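Local structure of OxyA protein (Actinoplanes teichomyceticus, 5HH3) at residues I133-V143 with D389-W397; M193-R204 with G220-T229. The protein is a heme-dependent cytochrome P450 monooxygenase that probably catalyses a phenolic coupling step, cyclising the peptide, in glycopeptide antibiotic biosynthesis. All coordinates share one frame; numbering follows the deposited sequence.

Contact 1: residues I133-V143 with D389-W397; sequences IEALGGPVDFV and DVEALLLDW. With GOL (glycerol), chain I.
A chi1 of -167° sets CG of Asp141 opposite the backbone N and delivers its carboxylate to the amide of Leu393, whereas Trp397 holds CG between backbone N and carbonyl carbon (chi1 57°), which swings the indole across to Gly138 and Ile133. Asp141 OD1 accepts from Leu393 N at 2.8 Å, in an almost straight bond. The same oxygen takes Val143 N at 3.1 Å from the opposite face of the carboxylate, an N-cap on helix 142-159, so two amides hold one atom. OD2 is linked through a water to Glu391 O. Next to this, the backbones pair: Val140 and Leu395 form an antiparallel hydrogen-bonded pair, with Val140 N to Leu395 O at 2.8 Å and the reciprocal bond equally short. Asp141 faces Leu394 as a non-hydrogen-bonded pair, and just past it Phe142 N donates to Leu393 O at the start of helix 142-159. Strand 140-141, between helices 112-136 and 142-159, thus pairs with the C-terminal strand 394-396, and strand 373-374 beyond completes a small antiparallel sheet of the P450 fold. Leu395 CD1 stands over one face of Phe142 in a CH-pi contact, 3.6 Å from the ring centroid and 15° off its normal; Ile133 CD1 lies over the opposite face. At the indole, Val140 CG2 meets Trp397 CH2 at the ring edge, 3.8 Å away, while Phe369 stacks on the ring. A water accepts from Trp397 NE1 at 2.7 Å. Glycerol, probably from the crystallisation liquor, bridges the segments, its C1 close to the indole near NE1. Gly138 N donates to glycerol O1 at 3.0 Å, and glycerol O2 and O3 donate to Asp396 OD1 and Trp397 O. At the other end, Val143 CG2 packs 3.3 Å from Val390 O, with Ala248 and Trp252 of helix 225-256 alongside.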
loop_
_atom_site.group_PDB
_atom_site.type_symbol
_atom_site.label_atom_id
_atom_site.label_comp_id
_atom_site.label_asym_id
_atom_site.label_seq_id
_atom_site.Cartn_x
_atom_site.Cartn_y
_atom_site.Cartn_z
ATOM N N ILE B 133 3.029 -29.927 -24.775
ATOM C CA ILE B 133 3.783 -28.861 -25.465
ATOM C C ILE B 133 4.199 -29.357 -26.844
ATOM O O ILE B 133 3.991 -28.675 -27.845
ATOM C CB ILE B 133 5.037 -28.410 -24.653
ATOM C CG1 ILE B 133 4.610 -27.643 -23.400
ATOM C CG2 ILE B 133 5.963 -27.541 -25.506
ATOM C CD1 ILE B 133 5.703 -27.490 -22.361
ATOM N N GLU B 134 4.760 -30.561 -26.890
ATOM C CA GLU B 134 5.189 -31.162 -28.162
ATOM C C GLU B 134 4.014 -31.305 -29.144
ATOM O O GLU B 134 4.138 -30.945 -30.318
ATOM C CB GLU B 134 5.908 -32.504 -27.932
ATOM C CG GLU B 134 6.728 -32.970 -29.130
ATOM C CD GLU B 134 7.747 -34.065 -28.822
ATOM O OE1 GLU B 134 7.730 -34.691 -27.737
ATOM O OE2 GLU B 134 8.587 -34.307 -29.710
ATOM N N ALA B 135 2.864 -31.762 -28.655
ATOM C CA ALA B 135 1.675 -31.885 -29.500
ATOM C C ALA B 135 1.120 -30.552 -30.009
ATOM O O ALA B 135 0.520 -30.523 -31.083
ATOM C CB ALA B 135 0.581 -32.686 -28.793
ATOM N N LEU B 136 1.305 -29.457 -29.267
ATOM C CA LEU B 136 0.898 -28.125 -29.760
ATOM C C LEU B 136 1.750 -27.655 -30.934
ATOM O O LEU B 136 1.229 -27.072 -31.881
ATOM C CB LEU B 136 0.947 -27.059 -28.661
ATOM C CG LEU B 136 -0.131 -27.186 -27.594
ATOM C CD1 LEU B 136 0.314 -26.455 -26.349
ATOM C CD2 LEU B 136 -1.477 -26.680 -28.097
ATOM N N GLY B 137 3.050 -27.917 -30.859
ATOM C CA GLY B 137 3.995 -27.522 -31.903
ATOM C C GLY B 137 4.474 -26.109 -31.650
ATOM O O GLY B 137 3.738 -25.288 -31.112
ATOM N N GLY B 138 5.716 -25.826 -32.038
ATOM C CA GLY B 138 6.311 -24.517 -31.813
ATOM C C GLY B 138 5.706 -23.475 -32.741
ATOM O O GLY B 138 5.201 -23.827 -33.811
ATOM N N PRO B 139 5.717 -22.205 -32.351
ATOM C CA PRO B 139 6.221 -21.722 -31.058
ATOM C C PRO B 139 5.172 -21.831 -29.941
ATOM O O PRO B 139 3.988 -21.620 -30.199
ATOM C CB PRO B 139 6.555 -20.259 -31.354
ATOM C CG PRO B 139 5.565 -19.869 -32.384
ATOM C CD PRO B 139 5.351 -21.093 -33.249
ATOM N N VAL B 140 5.606 -22.165 -28.726
ATOM C CA VAL B 140 4.709 -22.360 -27.571
ATOM C C VAL B 140 5.076 -21.377 -26.443
ATOM O O VAL B 140 6.256 -21.154 -26.173
ATOM C CB VAL B 140 4.782 -23.805 -27.021
ATOM C CG1 VAL B 140 3.889 -23.982 -25.793
ATOM C CG2 VAL B 140 4.373 -24.824 -28.065
ATOM N N ASP B 141 4.063 -20.832 -25.769
ATOM C CA ASP B 141 4.270 -20.025 -24.560
ATOM C C ASP B 141 4.509 -20.908 -23.323
ATOM O O ASP B 141 3.586 -21.508 -22.785
ATOM C CB ASP B 141 3.079 -19.097 -24.327
ATOM C CG ASP B 141 3.365 -18.009 -23.288
ATOM O OD1 ASP B 141 4.372 -18.062 -22.528
ATOM O OD2 ASP B 141 2.544 -17.083 -23.210
ATOM N N PHE B 142 5.748 -20.941 -22.853
ATOM C CA PHE B 142 6.128 -21.768 -21.707
ATOM C C PHE B 142 5.616 -21.250 -20.332
ATOM O O PHE B 142 5.738 -21.961 -19.335
ATOM C CB PHE B 142 7.652 -21.999 -21.683
ATOM C CG PHE B 142 8.094 -23.181 -22.515
ATOM C CD1 PHE B 142 7.742 -23.278 -23.850
ATOM C CD2 PHE B 142 8.849 -24.208 -21.955
ATOM C CE1 PHE B 142 8.152 -24.350 -24.620
ATOM C CE2 PHE B 142 9.240 -25.295 -22.726
ATOM C CZ PHE B 142 8.896 -25.362 -24.054
ATOM N N VAL B 143 5.051 -20.040 -20.268
ATOM C CA VAL B 143 4.467 -19.534 -19.013
ATOM C C VAL B 143 3.214 -20.351 -18.633
ATOM O O VAL B 143 3.218 -20.963 -17.580
ATOM C CB VAL B 143 4.233 -18.001 -19.047
ATOM C CG1 VAL B 143 3.402 -17.513 -17.848
ATOM C CG2 VAL B 143 5.571 -17.281 -19.063
ATOM N N ASP B 389 8.436 -12.074 -12.758
ATOM C CA ASP B 389 7.230 -12.439 -13.427
ATOM C C ASP B 389 7.390 -12.321 -14.944
ATOM O O ASP B 389 7.144 -11.254 -15.541
ATOM C CB ASP B 389 6.104 -11.544 -12.921
ATOM C CG ASP B 389 4.800 -11.800 -13.624
ATOM O OD1 ASP B 389 4.626 -12.907 -14.167
ATOM O OD2 ASP B 389 3.958 -10.892 -13.633
ATOM N N VAL B 390 7.802 -13.423 -15.561
ATOM C CA VAL B 390 7.859 -13.497 -17.018
ATOM C C VAL B 390 6.421 -13.569 -17.519
ATOM O O VAL B 390 5.723 -14.535 -17.243
ATOM C CB VAL B 390 8.642 -14.718 -17.524
ATOM C CG1 VAL B 390 8.706 -14.709 -19.059
ATOM C CG2 VAL B 390 10.036 -14.753 -16.913
ATOM N N GLU B 391 5.997 -12.555 -18.262
ATOM C CA GLU B 391 4.616 -12.444 -18.716
ATOM C C GLU B 391 4.273 -13.389 -19.885
ATOM O O GLU B 391 3.153 -13.885 -19.971
ATOM C CB GLU B 391 4.297 -11.002 -19.088
ATOM C CG GLU B 391 4.427 -10.055 -17.898
ATOM C CD GLU B 391 3.968 -8.647 -18.201
ATOM O OE1 GLU B 391 3.441 -7.985 -17.284
ATOM O OE2 GLU B 391 4.126 -8.194 -19.355
ATOM N N ALA B 392 5.234 -13.632 -20.766
ATOM C CA ALA B 392 5.050 -14.555 -21.898
ATOM C C ALA B 392 6.430 -15.005 -22.374
ATOM O O ALA B 392 7.356 -14.196 -22.402
ATOM C CB ALA B 392 4.287 -13.872 -23.020
ATOM N N LEU B 393 6.592 -16.295 -22.656
ATOM C CA LEU B 393 7.886 -16.838 -23.053
ATOM C C LEU B 393 7.723 -17.786 -24.242
ATOM O O LEU B 393 7.559 -19.000 -24.073
ATOM C CB LEU B 393 8.547 -17.528 -21.867
ATOM C CG LEU B 393 9.983 -18.028 -22.068
ATOM C CD1 LEU B 393 10.939 -16.852 -22.253
ATOM C CD2 LEU B 393 10.415 -18.859 -20.879
ATOM N N LEU B 394 7.762 -17.207 -25.440
ATOM C CA LEU B 394 7.529 -17.956 -26.676
ATOM C C LEU B 394 8.792 -18.692 -27.051
ATOM O O LEU B 394 9.782 -18.072 -27.430
ATOM C CB LEU B 394 7.078 -17.043 -27.822
ATOM C CG LEU B 394 5.568 -16.788 -27.880
ATOM C CD1 LEU B 394 4.810 -18.028 -28.343
ATOM C CD2 LEU B 394 5.019 -16.297 -26.544
ATOM N N LEU B 395 8.753 -20.014 -26.932
ATOM C CA LEU B 395 9.907 -20.842 -27.248
ATOM C C LEU B 395 9.586 -21.759 -28.392
ATOM O O LEU B 395 8.426 -22.062 -28.642
ATOM C CB LEU B 395 10.354 -21.665 -26.039
ATOM C CG LEU B 395 10.654 -20.898 -24.759
ATOM C CD1 LEU B 395 11.144 -21.843 -23.671
ATOM C CD2 LEU B 395 11.668 -19.791 -25.009
ATOM N N ASP B 396 10.639 -22.189 -29.078
ATOM C CA ASP B 396 10.554 -23.167 -30.153
ATOM C C ASP B 396 11.716 -24.153 -29.963
ATOM O O ASP B 396 12.479 -24.024 -29.008
ATOM C CB ASP B 396 10.603 -22.454 -31.514
ATOM C CG ASP B 396 9.827 -23.201 -32.602
ATOM O OD1 ASP B 396 9.748 -24.439 -32.544
ATOM O OD2 ASP B 396 9.292 -22.561 -33.520
ATOM N N TRP B 397 11.821 -25.156 -30.828
ATOM C CA TRP B 397 12.872 -26.166 -30.715
ATOM C C TRP B 397 13.137 -26.827 -32.069
ATOM O O TRP B 397 12.541 -26.453 -33.069
ATOM C CB TRP B 397 12.480 -27.226 -29.678
ATOM C CG TRP B 397 11.166 -27.908 -29.957
ATOM C CD1 TRP B 397 10.975 -29.058 -30.664
ATOM C CD2 TRP B 397 9.868 -27.477 -29.535
ATOM N NE1 TRP B 397 9.634 -29.371 -30.717
ATOM C CE2 TRP B 397 8.934 -28.414 -30.028
ATOM C CE3 TRP B 397 9.399 -26.383 -28.793
ATOM C CZ2 TRP B 397 7.556 -28.287 -29.807
ATOM C CZ3 TRP B 397 8.034 -26.259 -28.570
ATOM C CH2 TRP B 397 7.130 -27.205 -29.078
ATOM O OXT TRP B 397 13.934 -27.753 -32.197
HETATM C C1 GOL I . 8.574 -28.166 -33.699
HETATM O O1 GOL I . 7.156 -28.042 -33.542
HETATM C C2 GOL I . 9.029 -27.414 -34.948
HETATM O O2 GOL I . 9.032 -26.008 -34.653
HETATM C C3 GOL I . 10.409 -27.906 -35.407
HETATM O O3 GOL I . 11.312 -26.817 -35.647
HETATM O O HOH W 1 8.561 -31.602 -31.824
HETATM O O HOH W 2 1.581 -15.861 -20.981
#

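Contact 2: residues M193-R204 with G220-T229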
loop_
_atom_site.group_PDB
_atom_site.type_symbol
_atom_site.label_atom_id
_atom_site.label_comp_id
_atom_site.label_asym_id
_atom_site.label_seq_id
_atom_site.Cartn_x
_atom_site.Cartn_y
_atom_site.Cartn_z
ATOM N N MET B 193 -14.353 -23.085 -0.947
ATOM C CA MET B 193 -14.579 -23.469 0.458
ATOM C C MET B 193 -15.479 -24.682 0.669
ATOM O O MET B 193 -15.206 -25.500 1.550
ATOM C CB MET B 193 -15.165 -22.289 1.243
ATOM C CG MET B 193 -14.176 -21.168 1.508
ATOM S SD MET B 193 -12.867 -21.666 2.638
ATOM C CE MET B 193 -13.802 -21.949 4.152
ATOM N N THR B 194 -16.560 -24.777 -0.107
ATOM C CA THR B 194 -17.477 -25.913 -0.016
ATOM C C THR B 194 -16.776 -27.203 -0.435
ATOM O O THR B 194 -16.989 -28.247 0.178
ATOM C CB THR B 194 -18.742 -25.715 -0.886
ATOM O OG1 THR B 194 -19.347 -24.459 -0.573
ATOM C CG2 THR B 194 -19.761 -26.827 -0.652
ATOM N N TYR B 195 -15.947 -27.131 -1.477
ATOM C CA TYR B 195 -15.151 -28.286 -1.884
ATOM C C TYR B 195 -14.189 -28.693 -0.748
ATOM O O TYR B 195 -14.190 -29.846 -0.318
ATOM C CB TYR B 195 -14.384 -27.999 -3.180
ATOM C CG TYR B 195 -13.696 -29.222 -3.742
ATOM C CD1 TYR B 195 -12.457 -29.616 -3.257
ATOM C CD2 TYR B 195 -14.294 -30.005 -4.738
ATOM C CE1 TYR B 195 -11.813 -30.733 -3.745
ATOM C CE2 TYR B 195 -13.653 -31.135 -5.236
ATOM C CZ TYR B 195 -12.402 -31.483 -4.729
ATOM O OH TYR B 195 -11.714 -32.578 -5.162
ATOM N N MET B 196 -13.410 -27.742 -0.239
ATOM C CA MET B 196 -12.416 -28.040 0.810
ATOM C C MET B 196 -13.036 -28.545 2.121
ATOM O O MET B 196 -12.492 -29.454 2.752
ATOM C CB MET B 196 -11.535 -26.822 1.098
ATOM C CG MET B 196 -10.659 -26.376 -0.063
ATOM S SD MET B 196 -9.635 -27.643 -0.848
ATOM C CE MET B 196 -8.958 -28.416 0.612
ATOM N N ASN B 197 -14.174 -27.975 2.514
ATOM C CA ASN B 197 -14.884 -28.433 3.708
ATOM C C ASN B 197 -15.315 -29.894 3.612
ATOM O O ASN B 197 -15.245 -30.616 4.600
ATOM C CB ASN B 197 -16.107 -27.559 3.992
ATOM C CG ASN B 197 -15.741 -26.159 4.468
ATOM O OD1 ASN B 197 -14.605 -25.881 4.852
ATOM N ND2 ASN B 197 -16.722 -25.268 4.450
ATOM N N LYS B 198 -15.745 -30.331 2.429
ATOM C CA LYS B 198 -16.059 -31.755 2.207
ATOM C C LYS B 198 -14.801 -32.613 2.305
ATOM O O LYS B 198 -14.789 -33.629 3.004
ATOM C CB LYS B 198 -16.733 -31.977 0.848
ATOM C CG LYS B 198 -18.174 -31.508 0.815
ATOM C CD LYS B 198 -18.718 -31.528 -0.600
ATOM C CE LYS B 198 -20.134 -30.982 -0.645
ATOM N NZ LYS B 198 -20.578 -30.759 -2.047
ATOM N N MET B 199 -13.756 -32.183 1.604
ATOM C CA MET B 199 -12.454 -32.850 1.626
ATOM C C MET B 199 -11.890 -33.015 3.041
ATOM O O MET B 199 -11.337 -34.065 3.377
ATOM C CB MET B 199 -11.464 -32.066 0.780
ATOM C CG MET B 199 -10.055 -32.624 0.803
ATOM S SD MET B 199 -9.146 -32.244 -0.706
ATOM C CE MET B 199 -9.901 -33.440 -1.805
ATOM N N THR B 200 -12.028 -31.972 3.852
ATOM C CA THR B 200 -11.677 -32.048 5.265
ATOM C C THR B 200 -12.519 -33.087 6.010
ATOM O O THR B 200 -11.969 -33.929 6.716
ATOM C CB THR B 200 -11.807 -30.678 5.949
ATOM O OG1 THR B 200 -10.870 -29.770 5.357
ATOM C CG2 THR B 200 -11.467 -30.785 7.385
ATOM N N ALA B 201 -13.838 -33.034 5.841
ATOM C CA ALA B 201 -14.722 -34.010 6.464
ATOM C C ALA B 201 -14.356 -35.432 6.040
ATOM O O ALA B 201 -14.286 -36.321 6.884
ATOM C CB ALA B 201 -16.185 -33.712 6.152
ATOM N N ARG B 202 -14.091 -35.637 4.747
ATOM C CA ARG B 202 -13.653 -36.954 4.246
ATOM C C ARG B 202 -12.370 -37.428 4.917
ATOM O O ARG B 202 -12.324 -38.530 5.464
ATOM C CB ARG B 202 -13.519 -36.964 2.720
ATOM C CG ARG B 202 -14.857 -37.184 2.015
ATOM C CD ARG B 202 -14.712 -37.326 0.500
ATOM N NE ARG B 202 -14.612 -36.026 -0.183
ATOM C CZ ARG B 202 -13.515 -35.481 -0.716
ATOM N NH1 ARG B 202 -12.323 -36.086 -0.674
ATOM N NH2 ARG B 202 -13.609 -34.282 -1.295
ATOM N N THR B 203 -11.361 -36.559 4.938
ATOM C CA THR B 203 -10.079 -36.872 5.568
ATOM C C THR B 203 -10.233 -37.261 7.041
ATOM O O THR B 203 -9.709 -38.300 7.457
ATOM C CB THR B 203 -9.108 -35.699 5.415
ATOM O OG1 THR B 203 -9.013 -35.376 4.026
ATOM C CG2 THR B 203 -7.719 -36.037 5.956
ATOM N N ARG B 204 -10.969 -36.458 7.811
ATOM C CA ARG B 204 -11.204 -36.764 9.231
ATOM C C ARG B 204 -11.914 -38.104 9.487
ATOM O O ARG B 204 -11.747 -38.674 10.556
ATOM C CB ARG B 204 -11.963 -35.629 9.942
ATOM C CG ARG B 204 -11.122 -34.386 10.178
ATOM C CD ARG B 204 -11.834 -33.382 11.058
ATOM N NE ARG B 204 -11.238 -32.048 10.952
ATOM C CZ ARG B 204 -10.129 -31.629 11.575
ATOM N NH1 ARG B 204 -9.411 -32.437 12.351
ATOM N NH2 ARG B 204 -9.722 -30.382 11.397
ATOM N N GLY B 220 -4.633 -34.411 14.281
ATOM C CA GLY B 220 -6.029 -34.262 13.883
ATOM C C GLY B 220 -6.854 -33.359 14.751
ATOM O O GLY B 220 -7.473 -32.413 14.273
ATOM N N ASP B 221 -6.839 -33.621 16.040
ATOM C CA ASP B 221 -7.632 -32.800 16.945
ATOM C C ASP B 221 -7.129 -31.360 17.039
ATOM O O ASP B 221 -7.927 -30.417 16.925
ATOM C CB ASP B 221 -7.719 -33.407 18.337
ATOM C CG ASP B 221 -9.000 -33.002 19.052
ATOM O OD1 ASP B 221 -10.020 -32.813 18.335
ATOM O OD2 ASP B 221 -8.997 -32.874 20.303
ATOM N N GLU B 222 -5.810 -31.194 17.168
ATOM C CA GLU B 222 -5.237 -29.907 17.504
ATOM C C GLU B 222 -5.261 -28.899 16.346
ATOM O O GLU B 222 -4.949 -27.732 16.564
ATOM C CB GLU B 222 -3.809 -30.077 18.063
ATOM C CG GLU B 222 -3.692 -30.903 19.361
ATOM C CD GLU B 222 -4.166 -30.189 20.644
ATOM O OE1 GLU B 222 -4.203 -28.942 20.707
ATOM O OE2 GLU B 222 -4.495 -30.884 21.633
ATOM N N ILE B 223 -5.597 -29.338 15.127
ATOM C CA ILE B 223 -5.694 -28.437 13.963
ATOM C C ILE B 223 -7.157 -28.289 13.534
ATOM O O ILE B 223 -7.917 -29.262 13.557
ATOM C CB ILE B 223 -4.785 -28.889 12.789
ATOM C CG1 ILE B 223 -4.631 -27.749 11.767
ATOM C CG2 ILE B 223 -5.291 -30.163 12.114
ATOM C CD1 ILE B 223 -3.535 -27.967 10.757
ATOM N N THR B 224 -7.562 -27.071 13.178
ATOM C CA THR B 224 -8.964 -26.818 12.785
ATOM C C THR B 224 -9.148 -26.981 11.267
ATOM O O THR B 224 -8.162 -26.957 10.491
ATOM C CB THR B 224 -9.409 -25.386 13.143
ATOM O OG1 THR B 224 -8.689 -24.451 12.336
ATOM C CG2 THR B 224 -9.194 -25.071 14.643
ATOM N N ASP B 225 -10.406 -27.083 10.850
ATOM C CA ASP B 225 -10.774 -27.159 9.429
ATOM C C ASP B 225 -10.316 -25.931 8.673
ATOM O O ASP B 225 -9.758 -26.068 7.584
ATOM C CB ASP B 225 -12.297 -27.345 9.249
ATOM C CG ASP B 225 -12.772 -28.682 9.730
ATOM O OD1 ASP B 225 -11.900 -29.538 9.991
ATOM O OD2 ASP B 225 -14.010 -28.904 9.850
ATOM N N ALA B 226 -10.520 -24.751 9.262
ATOM C CA ALA B 226 -10.104 -23.475 8.654
ATOM C C ALA B 226 -8.600 -23.380 8.419
ATOM O O ALA B 226 -8.154 -22.851 7.393
ATOM C CB ALA B 226 -10.546 -22.300 9.518
ATOM N N GLU B 227 -7.827 -23.883 9.377
ATOM C CA GLU B 227 -6.374 -23.963 9.239
ATOM C C GLU B 227 -5.950 -24.921 8.111
ATOM O O GLU B 227 -5.075 -24.577 7.324
ATOM C CB GLU B 227 -5.719 -24.354 10.569
ATOM C CG GLU B 227 -5.674 -23.196 11.571
ATOM C CD GLU B 227 -5.322 -23.618 12.990
ATOM O OE1 GLU B 227 -5.729 -24.718 13.438
ATOM O OE2 GLU B 227 -4.627 -22.829 13.670
ATOM N N LEU B 228 -6.556 -26.103 8.037
ATOM C CA LEU B 228 -6.294 -27.052 6.925
ATOM C C LEU B 228 -6.605 -26.430 5.562
ATOM O O LEU B 228 -5.804 -26.488 4.651
ATOM C CB LEU B 228 -7.108 -28.338 7.076
ATOM C CG LEU B 228 -6.631 -29.274 8.183
ATOM C CD1 LEU B 228 -7.724 -30.269 8.514
ATOM C CD2 LEU B 228 -5.338 -29.986 7.808
ATOM N N THR B 229 -7.773 -25.823 5.465
ATOM C CA THR B 229 -8.214 -25.131 4.262
ATOM C C THR B 229 -7.267 -24.024 3.888
ATOM O O THR B 229 -6.915 -23.882 2.716
ATOM C CB THR B 229 -9.670 -24.611 4.428
ATOM O OG1 THR B 229 -10.551 -25.718 4.295
ATOM C CG2 THR B 229 -10.040 -23.591 3.363
#
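Arg204 meets Asp225 at the tighter, polar end of the contact, its chain running extended from CG to NE and carrying the guanidinium to the turn before helix 225-256. NE and NH2 both grip Asp225 OD1 side-on, NE at 2.8 Å and NH2 at 2.7 Å, in a salt bridge whose planes are 35° apart. Arg204 NH1 also reaches Gly220 O at 2.7 Å, and NH2 reaches Ile223 O at 3.0 Å; these four bonds fix the group's rotation. Leu228 CD1 packs against NH2 and against Thr200 CG2. Thr229 is a knob in the hole formed by Met193, Met196, Asn197 and Thr200, its OG1 3.5 Å from Met196 CB. The packing slackens toward solvent, where exposed Asn197 brings OD1 only to 4.1 Å of Thr229 OG1, without a hydrogen bond; exposed Met193 nonetheless folds SD back to 3.5 Å from Thr229 CG2. The axes of the short helical segments 193-204 and 225-229 approach to 9.9 Å, their N-to-C directions 114° apart. A Thr224-Glu227 capping box starts helix 225-256, which by chain position corresponds to the long central helix of the P450 fold, crossed by helix 182-205, probably its G helix.

In the fold
Along the chain the order is 133-143, 193-204, 220-229 and 389-397, so both segments of contact 2 fall between those of contact 1. The centres lie 37 Å apart and the nearest atoms about 22 Å, with no touch. The shared element is helix 225-256: contact 2 sets its first turn against helix 182-205, whereas near its far end Ala248, Ala251 and Trp252 pack on contact 1. The two contacts therefore engage opposite ends of one long helix, the first through a small sheet that includes the C-terminus, the second through helix packing. Ile223 and Val390 have side chains about 12 and 13 Å from a bound heme, so neither touches it.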